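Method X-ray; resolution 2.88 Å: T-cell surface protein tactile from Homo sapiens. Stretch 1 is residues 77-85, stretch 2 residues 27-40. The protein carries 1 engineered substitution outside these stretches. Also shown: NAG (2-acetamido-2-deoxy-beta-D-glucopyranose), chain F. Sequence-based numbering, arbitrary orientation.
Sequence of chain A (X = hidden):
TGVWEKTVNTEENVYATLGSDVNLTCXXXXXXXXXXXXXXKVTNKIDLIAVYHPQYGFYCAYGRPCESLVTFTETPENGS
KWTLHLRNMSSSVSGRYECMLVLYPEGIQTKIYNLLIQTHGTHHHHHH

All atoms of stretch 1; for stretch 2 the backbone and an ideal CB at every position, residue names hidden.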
ATOM      1  N   GLU A  77      48.799  10.913  20.841  1.00 53.08           N
ATOM      2  CA  GLU A  77      47.623  11.047  21.704  1.00 52.93           C
ATOM      3  C   GLU A  77      46.310  10.722  20.949  1.00 54.33           C
ATOM      4  O   GLU A  77      45.249  10.669  21.575  1.00 54.05           O
ATOM      5  CB  GLU A  77      47.554  12.455  22.338  1.00 54.64           C
ATOM      6  CG  GLU A  77      47.450  13.607  21.348  1.00 63.51           C
ATOM      7  CD  GLU A  77      46.904  14.896  21.932  1.00 83.49           C
ATOM      8  OE1 GLU A  77      47.615  15.535  22.740  1.00 80.36           O
ATOM      9  OE2 GLU A  77      45.768  15.273  21.567  1.00 74.05           O
ATOM     10  N   ASN A  78      46.400  10.496  19.613  1.00 48.75           N
ATOM     11  CA  ASN A  78      45.300  10.180  18.685  1.00 46.15           C
ATOM     12  C   ASN A  78      44.287  11.351  18.570  1.00 47.45           C
ATOM     13  O   ASN A  78      43.088  11.131  18.376  1.00 46.03           O
ATOM     14  CB  ASN A  78      44.592   8.861  19.057  1.00 48.10           C
ATOM     15  CG  ASN A  78      45.449   7.618  18.954  1.00 74.78           C
ATOM     16  OD1 ASN A  78      46.379   7.520  18.143  1.00 69.69           O
ATOM     17  ND2 ASN A  78      45.116   6.615  19.752  1.00 68.70           N
ATOM     18  N   GLY A  79      44.803  12.577  18.647  1.00 43.05           N
ATOM     19  CA  GLY A  79      44.031  13.808  18.509  1.00 40.97           C
ATOM     20  C   GLY A  79      44.319  14.483  17.183  1.00 41.47           C
ATOM     21  O   GLY A  79      45.445  14.393  16.681  1.00 41.59           O
ATOM     22  N   SER A  80      43.312  15.156  16.595  1.00 34.74           N
ATOM     23  CA  SER A  80      43.500  15.810  15.299  1.00 32.28           C
ATOM     24  C   SER A  80      42.836  17.185  15.186  1.00 32.55           C
ATOM     25  O   SER A  80      41.987  17.551  15.999  1.00 32.10           O
ATOM     26  CB  SER A  80      42.992  14.918  14.171  1.00 35.21           C
ATOM     27  OG  SER A  80      41.575  14.842  14.147  1.00 44.85           O
ATOM     28  N   LYS A  81      43.238  17.925  14.139  1.00 26.66           N
ATOM     29  CA  LYS A  81      42.740  19.239  13.754  1.00 25.04           C
ATOM     30  C   LYS A  81      42.648  19.293  12.223  1.00 25.66           C
ATOM     31  O   LYS A  81      43.667  19.440  11.542  1.00 25.35           O
ATOM     32  CB  LYS A  81      43.639  20.357  14.313  1.00 28.73           C
ATOM     33  CG  LYS A  81      43.239  20.841  15.697  1.00 42.19           C
ATOM     34  CD  LYS A  81      44.207  21.909  16.195  1.00 53.44           C
ATOM     35  CE  LYS A  81      43.711  22.634  17.422  1.00 64.66           C
ATOM     36  NZ  LYS A  81      42.680  23.654  17.090  1.00 72.38           N
ATOM     37  N   TRP A  82      41.430  19.102  11.690  1.00 19.74           N
ATOM     38  CA  TRP A  82      41.136  19.118  10.256  1.00 17.91           C
ATOM     39  C   TRP A  82      40.745  20.552   9.885  1.00 21.33           C
ATOM     40  O   TRP A  82      39.646  21.003  10.211  1.00 20.58           O
ATOM     41  CB  TRP A  82      40.041  18.074   9.938  1.00 15.66           C
ATOM     42  CG  TRP A  82      39.612  17.943   8.503  1.00 15.64           C
ATOM     43  CD1 TRP A  82      38.329  17.894   8.045  1.00 18.10           C
ATOM     44  CD2 TRP A  82      40.455  17.732   7.357  1.00 15.40           C
ATOM     45  NE1 TRP A  82      38.317  17.693   6.685  1.00 17.29           N
ATOM     46  CE2 TRP A  82      39.608  17.590   6.236  1.00 18.83           C
ATOM     47  CE3 TRP A  82      41.847  17.670   7.163  1.00 17.08           C
ATOM     48  CZ2 TRP A  82      40.104  17.408   4.940  1.00 18.13           C
ATOM     49  CZ3 TRP A  82      42.337  17.491   5.878  1.00 18.51           C
ATOM     50  CH2 TRP A  82      41.470  17.366   4.784  1.00 18.74           C
ATOM     51  N   THR A  83      41.685  21.286   9.261  1.00 18.28           N
ATOM     52  CA  THR A  83      41.527  22.705   8.940  1.00 18.33           C
ATOM     53  C   THR A  83      41.449  23.000   7.438  1.00 22.35           C
ATOM     54  O   THR A  83      42.177  22.402   6.647  1.00 22.28           O
ATOM     55  CB  THR A  83      42.700  23.500   9.554  1.00 26.91           C
ATOM     56  OG1 THR A  83      43.001  22.991  10.855  1.00 26.94           O
ATOM     57  CG2 THR A  83      42.421  24.991   9.648  1.00 25.24           C
ATOM     58  N   LEU A  84      40.583  23.968   7.075  1.00 18.96           N
ATOM     59  CA  LEU A  84      40.389  24.518   5.730  1.00 18.89           C
ATOM     60  C   LEU A  84      40.737  26.011   5.792  1.00 23.98           C
ATOM     61  O   LEU A  84      40.104  26.760   6.541  1.00 23.60           O
ATOM     62  CB  LEU A  84      38.947  24.275   5.233  1.00 18.35           C
ATOM     63  CG  LEU A  84      38.522  24.930   3.912  1.00 23.36           C
ATOM     64  CD1 LEU A  84      39.065  24.173   2.707  1.00 23.65           C
ATOM     65  CD2 LEU A  84      37.015  25.015   3.818  1.00 25.53           C
ATOM     66  N   HIS A  85      41.766  26.428   5.039  1.00 21.73           N
ATOM     67  CA  HIS A  85      42.257  27.805   5.044  1.00 22.99           C
ATOM     68  C   HIS A  85      41.660  28.644   3.922  1.00 28.99           C
ATOM     69  O   HIS A  85      41.675  28.239   2.758  1.00 28.63           O
ATOM     70  CB  HIS A  85      43.787  27.837   4.961  1.00 24.58           C
ATOM     71  CG  HIS A  85      44.453  27.095   6.074  1.00 27.72           C
ATOM     72  ND1 HIS A  85      44.588  27.652   7.331  1.00 29.99           N
ATOM     73  CD2 HIS A  85      44.979  25.849   6.090  1.00 28.98           C
ATOM     74  CE1 HIS A  85      45.200  26.738   8.064  1.00 29.36           C
ATOM     75  NE2 HIS A  85      45.454  25.636   7.361  1.00 29.13           N
ATOM     76  N   UNK A  27      37.968  19.888  15.131  1.00 26.50           N
ATOM     77  CA  UNK A  27      38.790  19.216  16.138  1.00 27.06           C
ATOM     78  C   UNK A  27      38.063  17.996  16.695  1.00 30.84           C
ATOM     79  O   UNK A  27      36.912  18.103  17.122  1.00 31.13           O
ATOM     80  CB  UNK A  27      39.150  20.181  17.270  1.00 27.06           C
ATOM     81  N   UNK A  28      38.740  16.836  16.680  1.00 26.96           N
ATOM     82  CA  UNK A  28      38.193  15.568  17.168  1.00 27.22           C
ATOM     83  C   UNK A  28      39.310  14.682  17.756  1.00 31.65           C
ATOM     84  O   UNK A  28      40.492  14.926  17.514  1.00 31.45           O
ATOM     85  CB  UNK A  28      37.472  14.833  16.037  1.00 27.22           C
ATOM     86  N   UNK A  29      38.916  13.663  18.537  1.00 28.85           N
ATOM     87  CA  UNK A  29      39.812  12.705  19.179  1.00 29.82           C
ATOM     88  C   UNK A  29      39.253  11.293  19.021  1.00 33.52           C
ATOM     89  O   UNK A  29      38.041  11.090  19.143  1.00 33.26           O
ATOM     90  CB  UNK A  29      40.004  13.046  20.658  1.00 29.82           C
ATOM     91  N   UNK A  30      40.130  10.322  18.734  1.00 29.94           N
ATOM     92  CA  UNK A  30      39.738   8.928  18.535  1.00 29.85           C
ATOM     93  C   UNK A  30      40.353   8.016  19.609  1.00 34.60           C
ATOM     94  O   UNK A  30      41.444   8.289  20.114  1.00 35.12           O
ATOM     95  CB  UNK A  30      40.159   8.458  17.141  1.00 29.85           C
ATOM     96  N   UNK A  31      39.634   6.937  19.957  1.00 31.22           N
ATOM     97  CA  UNK A  31      40.108   5.918  20.897  1.00 33.07           C
ATOM     98  C   UNK A  31      40.997   4.966  20.076  1.00 35.99           C
ATOM     99  O   UNK A  31      42.050   4.534  20.551  1.00 37.24           O
ATOM    100  CB  UNK A  31      38.951   5.180  21.573  1.00 33.07           C
ATOM    101  N   UNK A  32      40.581   4.720  18.831  1.00 30.03           N
ATOM    102  CA  UNK A  32      41.277   3.867  17.878  1.00 29.25           C
ATOM    103  C   UNK A  32      42.103   4.612  16.851  1.00 30.66           C
ATOM    104  O   UNK A  32      43.270   4.928  17.108  1.00 30.70           O
ATOM    105  CB  UNK A  32      40.260   2.986  17.150  1.00 29.25           C
ATOM    106  N   UNK A  33      41.506   4.880  15.668  1.00 24.88           N
ATOM    107  CA  UNK A  33      42.171   5.564  14.552  1.00 22.82           C
ATOM    108  C   UNK A  33      41.187   6.351  13.674  1.00 23.92           C
ATOM    109  O   UNK A  33      39.981   6.092  13.700  1.00 22.80           O
ATOM    110  CB  UNK A  33      42.921   4.544  13.693  1.00 22.82           C
ATOM    111  N   UNK A  34      41.727   7.299  12.879  1.00 19.38           N
ATOM    112  CA  UNK A  34      40.977   8.105  11.915  1.00 17.41           C
ATOM    113  C   UNK A  34      40.933   7.357  10.589  1.00 20.09           C
ATOM    114  O   UNK A  34      41.975   6.932  10.088  1.00 19.96           O
ATOM    115  CB  UNK A  34      41.603   9.490  11.741  1.00 17.41           C
ATOM    116  N   UNK A  35      39.729   7.163  10.038  1.00 15.53           N
ATOM    117  CA  UNK A  35      39.540   6.426   8.790  1.00 15.00           C
ATOM    118  C   UNK A  35      39.771   7.364   7.591  1.00 17.75           C
ATOM    119  O   UNK A  35      40.630   7.072   6.761  1.00 17.69           O
ATOM    120  CB  UNK A  35      38.139   5.813   8.735  1.00 15.00           C
ATOM    121  N   UNK A  36      39.012   8.470   7.502  1.00 13.49           N
ATOM    122  CA  UNK A  36      39.089   9.451   6.413  1.00 12.67           C
ATOM    123  C   UNK A  36      38.410  10.759   6.819  1.00 17.07           C
ATOM    124  O   UNK A  36      37.576  10.762   7.727  1.00 16.82           O
ATOM    125  CB  UNK A  36      38.445   8.894   5.142  1.00 12.67           C
ATOM    126  N   UNK A  37      38.752  11.865   6.142  1.00 14.13           N
ATOM    127  CA  UNK A  37      38.150  13.174   6.396  1.00 14.00           C
ATOM    128  C   UNK A  37      38.103  14.009   5.128  1.00 17.48           C
ATOM    129  O   UNK A  37      39.004  13.912   4.298  1.00 17.13           O
ATOM    130  CB  UNK A  37      38.925  13.919   7.484  1.00 14.00           C
ATOM    131  N   UNK A  38      37.039  14.818   4.974  1.00 13.83           N
ATOM    132  CA  UNK A  38      36.856  15.645   3.782  1.00 13.26           C
ATOM    133  C   UNK A  38      36.253  17.019   4.086  1.00 15.85           C
ATOM    134  O   UNK A  38      35.604  17.201   5.111  1.00 15.11           O
ATOM    135  CB  UNK A  38      35.963  14.909   2.781  1.00 13.26           C
ATOM    136  N   UNK A  39      36.489  17.974   3.171  1.00 12.28           N
ATOM    137  CA  UNK A  39      35.957  19.335   3.166  1.00 12.19           C
ATOM    138  C   UNK A  39      35.178  19.531   1.876  1.00 16.78           C
ATOM    139  O   UNK A  39      35.642  19.101   0.815  1.00 16.61           O
ATOM    140  CB  UNK A  39      37.072  20.375   3.300  1.00 12.19           C
ATOM    141  N   UNK A  40      33.990  20.148   1.957  1.00 13.80           N
ATOM    142  CA  UNK A  40      33.147  20.395   0.783  1.00 14.46           C
ATOM    143  C   UNK A  40      32.239  21.605   0.980  1.00 18.79           C
ATOM    144  O   UNK A  40      31.857  21.911   2.109  1.00 18.03           O
ATOM    145  CB  UNK A  40      32.300  19.159   0.472  1.00 14.46           C
TER
HETATM  146  C1  NAG F 201      44.796  30.725  11.220  1.00 65.45           C
HETATM  147  C2  NAG F 201      46.073  30.316  10.484  1.00 66.65           C
HETATM  148  C3  NAG F 201      47.100  31.432  10.694  1.00 68.46           C
HETATM  149  C4  NAG F 201      46.540  32.794  10.279  1.00 69.09           C
HETATM  150  C5  NAG F 201      45.241  33.090  11.031  1.00 68.47           C
HETATM  151  C6  NAG F 201      44.548  34.350  10.565  1.00 69.19           C
HETATM  152  C7  NAG F 201      47.319  28.176  10.374  1.00 67.89           C
HETATM  153  C8  NAG F 201      47.655  26.913  11.111  1.00 67.77           C
HETATM  154  N2  NAG F 201      46.554  29.060  11.042  1.00 67.35           N
HETATM  155  O3  NAG F 201      48.279  31.150   9.949  1.00 68.85           O
HETATM  156  O4  NAG F 201      47.497  33.810  10.562  1.00 71.31           O
HETATM  157  O5  NAG F 201      44.311  32.013  10.824  1.00 66.30           O
HETATM  158  O6  NAG F 201      43.302  34.533  11.225  1.00 68.68           O
HETATM  159  O7  NAG F 201      47.721  28.388   9.232  1.00 68.41           O

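Position 27 pairs with Lys-81 as an antiparallel, non-hydrogen-bonded bridge, its CA-to-CB bond on the same sheet face as the lysine. The ideal CB lies 4.4 Å from Lys-81 CG, so a polar, acidic or long flexible side chain would suit. The residue is Gln-27, extended (t, t), with CG 3.4 Å from Ser-80 O and OE1 3.5 Å from Lys-81 CE.

Position 28 forms the hydrogen-bonded pair with Ser-80: Ser-80 N donates to the carbonyl O of 28 (3.0 Å), and the return bond from N of 28 to Ser-80 O is weak (3.4 Å). Its CB lies 4.5 Å from Ser-80 OG, and a small or beta-branched residue would fit. It is Thr-28, whose CG2 comes within 3.4 Å of Ser-80 OG.

Position 29 faces Gly-79, which presents no side chain, and many residues could lie across that gap. Gln-29 does so, with CG 3.8 Å from Gly-79 CA; NE2 reaches 2.8 Å from Glu-77 O, but the angle is too poor for a hydrogen bond.

At position 30 the backbone N donates to Asn-78 O (3.1 Å, nearly linear), a bond open to any residue but proline. CB points sideways, the ideal CB 4.2 Å from Asn-78 O, so several side chains, polar or apolar, could suit. Thr-30 places CG2 3.8 Å from Asn-78 CB.

Positions 31 and 32 turn away, leaving side-chain choice open; phi/psi of -100/-94° at 32 is readily accepted by glycine. They are Val-31 and Gly-32. Position 33 is also directed away, so stretch 1 sets no preference; it is Phe-33.

Position 34 points toward stretch 1, but its ideal CB has nothing of that stretch within 5.5 Å. Only a long side chain, aromatic or flexible, could span the space. Phe-34 does, bringing CZ to 3.2 Å from Ser-80 OG and 3.3 Å from Asn-78 O.

Positions 35 and 36 are out of reach, so stretch 1 sets no preference; they are Val-35 and Gln-36.

Position 37 points at the Trp-82 indole, its CB 3.9 Å from Trp-82 NE1. An aliphatic or thioether chain could cover that face. Met-37 lays CB over the five-membered ring and CG 3.8 Å from Trp-82 CD2.

Position 38 points away, yet its carbonyl O accepts from Trp-82 NE1 (3.2 Å), a backbone bond that leaves the side chain free. It is Gln-38.

Position 39 points toward Trp-82 and Leu-84, where a large apolar or aromatic group would suit. Trp-39 stacks, offset, on the opposite face of Trp-82 from 37, five-membered ring centroids 4.0 Å apart; Leu-84 CB covers its other face, 3.5 Å from Trp-39 CE2.

Position 40 is directed away and open to many side chains; it is Ser-40.

Stretch 2 27-40: QTQTVGFFVQMQWS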
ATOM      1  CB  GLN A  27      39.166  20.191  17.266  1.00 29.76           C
ATOM      2  CG  GLN A  27      40.383  19.756  18.086  1.00 45.71           C
ATOM      3  CD  GLN A  27      40.954  20.831  18.990  1.00 67.61           C
ATOM      4  OE1 GLN A  27      41.983  20.626  19.643  1.00 65.48           O
ATOM      5  NE2 GLN A  27      40.324  22.000  19.055  1.00 58.86           N
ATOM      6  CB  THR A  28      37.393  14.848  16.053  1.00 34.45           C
ATOM      7  OG1 THR A  28      36.745  13.696  16.598  1.00 35.73           O
ATOM      8  CG2 THR A  28      38.248  14.458  14.844  1.00 31.73           C
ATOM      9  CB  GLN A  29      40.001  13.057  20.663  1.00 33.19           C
ATOM     10  CG  GLN A  29      41.444  12.967  21.142  1.00 48.57           C
ATOM     11  CD  GLN A  29      41.718  11.823  22.092  1.00 69.53           C
ATOM     12  OE1 GLN A  29      40.878  10.951  22.348  1.00 65.85           O
ATOM     13  NE2 GLN A  29      42.921  11.798  22.633  1.00 63.02           N
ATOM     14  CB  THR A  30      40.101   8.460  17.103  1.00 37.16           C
ATOM     15  OG1 THR A  30      39.594   7.145  16.878  1.00 38.28           O
ATOM     16  CG2 THR A  30      41.601   8.493  16.810  1.00 36.08           C
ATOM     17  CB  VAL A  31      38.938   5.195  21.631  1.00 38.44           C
ATOM     18  CG1 VAL A  31      39.434   4.032  22.488  1.00 40.98           C
ATOM     19  CG2 VAL A  31      38.137   6.175  22.487  1.00 38.65           C
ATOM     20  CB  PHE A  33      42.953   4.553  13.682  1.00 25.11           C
ATOM     21  CG  PHE A  33      42.127   3.494  12.985  1.00 26.62           C
ATOM     22  CD1 PHE A  33      41.814   2.300  13.625  1.00 31.27           C
ATOM     23  CD2 PHE A  33      41.701   3.671  11.674  1.00 27.50           C
ATOM     24  CE1 PHE A  33      41.052   1.320  12.980  1.00 32.46           C
ATOM     25  CE2 PHE A  33      40.940   2.689  11.031  1.00 30.58           C
ATOM     26  CZ  PHE A  33      40.625   1.519  11.685  1.00 30.20           C
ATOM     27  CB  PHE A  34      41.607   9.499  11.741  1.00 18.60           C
ATOM     28  CG  PHE A  34      41.700  10.318  13.006  1.00 20.99           C
ATOM     29  CD1 PHE A  34      40.575  10.942  13.535  1.00 24.00           C
ATOM     30  CD2 PHE A  34      42.917  10.485  13.655  1.00 24.41           C
ATOM     31  CE1 PHE A  34      40.661  11.696  14.708  1.00 25.58           C
ATOM     32  CE2 PHE A  34      43.004  11.251  14.822  1.00 28.10           C
ATOM     33  CZ  PHE A  34      41.873  11.838  15.348  1.00 25.80           C
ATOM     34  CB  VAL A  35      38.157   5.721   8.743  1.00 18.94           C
ATOM     35  CG1 VAL A  35      37.904   5.066   7.391  1.00 18.78           C
ATOM     36  CG2 VAL A  35      38.024   4.696   9.864  1.00 20.09           C
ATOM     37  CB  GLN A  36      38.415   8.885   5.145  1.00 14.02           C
ATOM     38  CG  GLN A  36      38.940   9.459   3.838  1.00 21.84           C
ATOM     39  CD  GLN A  36      38.112   9.009   2.666  1.00 33.80           C
ATOM     40  OE1 GLN A  36      37.061   9.580   2.364  1.00 26.82           O
ATOM     41  NE2 GLN A  36      38.580   7.989   1.969  1.00 27.97           N
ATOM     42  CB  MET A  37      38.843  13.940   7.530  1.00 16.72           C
ATOM     43  CG  MET A  37      40.348  13.953   7.459  1.00 21.34           C
ATOM     44  SD  MET A  37      41.026  14.351   9.079  1.00 26.90           S
ATOM     45  CE  MET A  37      40.874  12.752   9.902  1.00 24.45           C
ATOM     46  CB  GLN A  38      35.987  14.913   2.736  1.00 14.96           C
ATOM     47  CG  GLN A  38      34.562  14.591   3.193  1.00 25.23           C
ATOM     48  CD  GLN A  38      33.848  13.680   2.233  1.00 41.29           C
ATOM     49  OE1 GLN A  38      34.237  12.525   2.027  1.00 38.35           O
ATOM     50  NE2 GLN A  38      32.759  14.162   1.663  1.00 30.37           N
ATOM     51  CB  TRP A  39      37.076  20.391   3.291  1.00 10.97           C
ATOM     52  CG  TRP A  39      37.424  20.779   4.698  1.00 11.70           C
ATOM     53  CD1 TRP A  39      38.617  20.586   5.328  1.00 14.58           C
ATOM     54  CD2 TRP A  39      36.585  21.475   5.634  1.00 11.61           C
ATOM     55  NE1 TRP A  39      38.558  21.067   6.616  1.00 14.07           N
ATOM     56  CE2 TRP A  39      37.320  21.615   6.832  1.00 15.48           C
ATOM     57  CE3 TRP A  39      35.271  21.974   5.585  1.00 13.08           C
ATOM     58  CZ2 TRP A  39      36.795  22.251   7.962  1.00 15.02           C
ATOM     59  CZ3 TRP A  39      34.752  22.603   6.706  1.00 14.70           C
ATOM     60  CH2 TRP A  39      35.511  22.739   7.876  1.00 15.33           C
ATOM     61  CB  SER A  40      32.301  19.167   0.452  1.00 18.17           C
ATOM     62  OG  SER A  40      31.532  18.739   1.563  1.00 27.28           O
TER
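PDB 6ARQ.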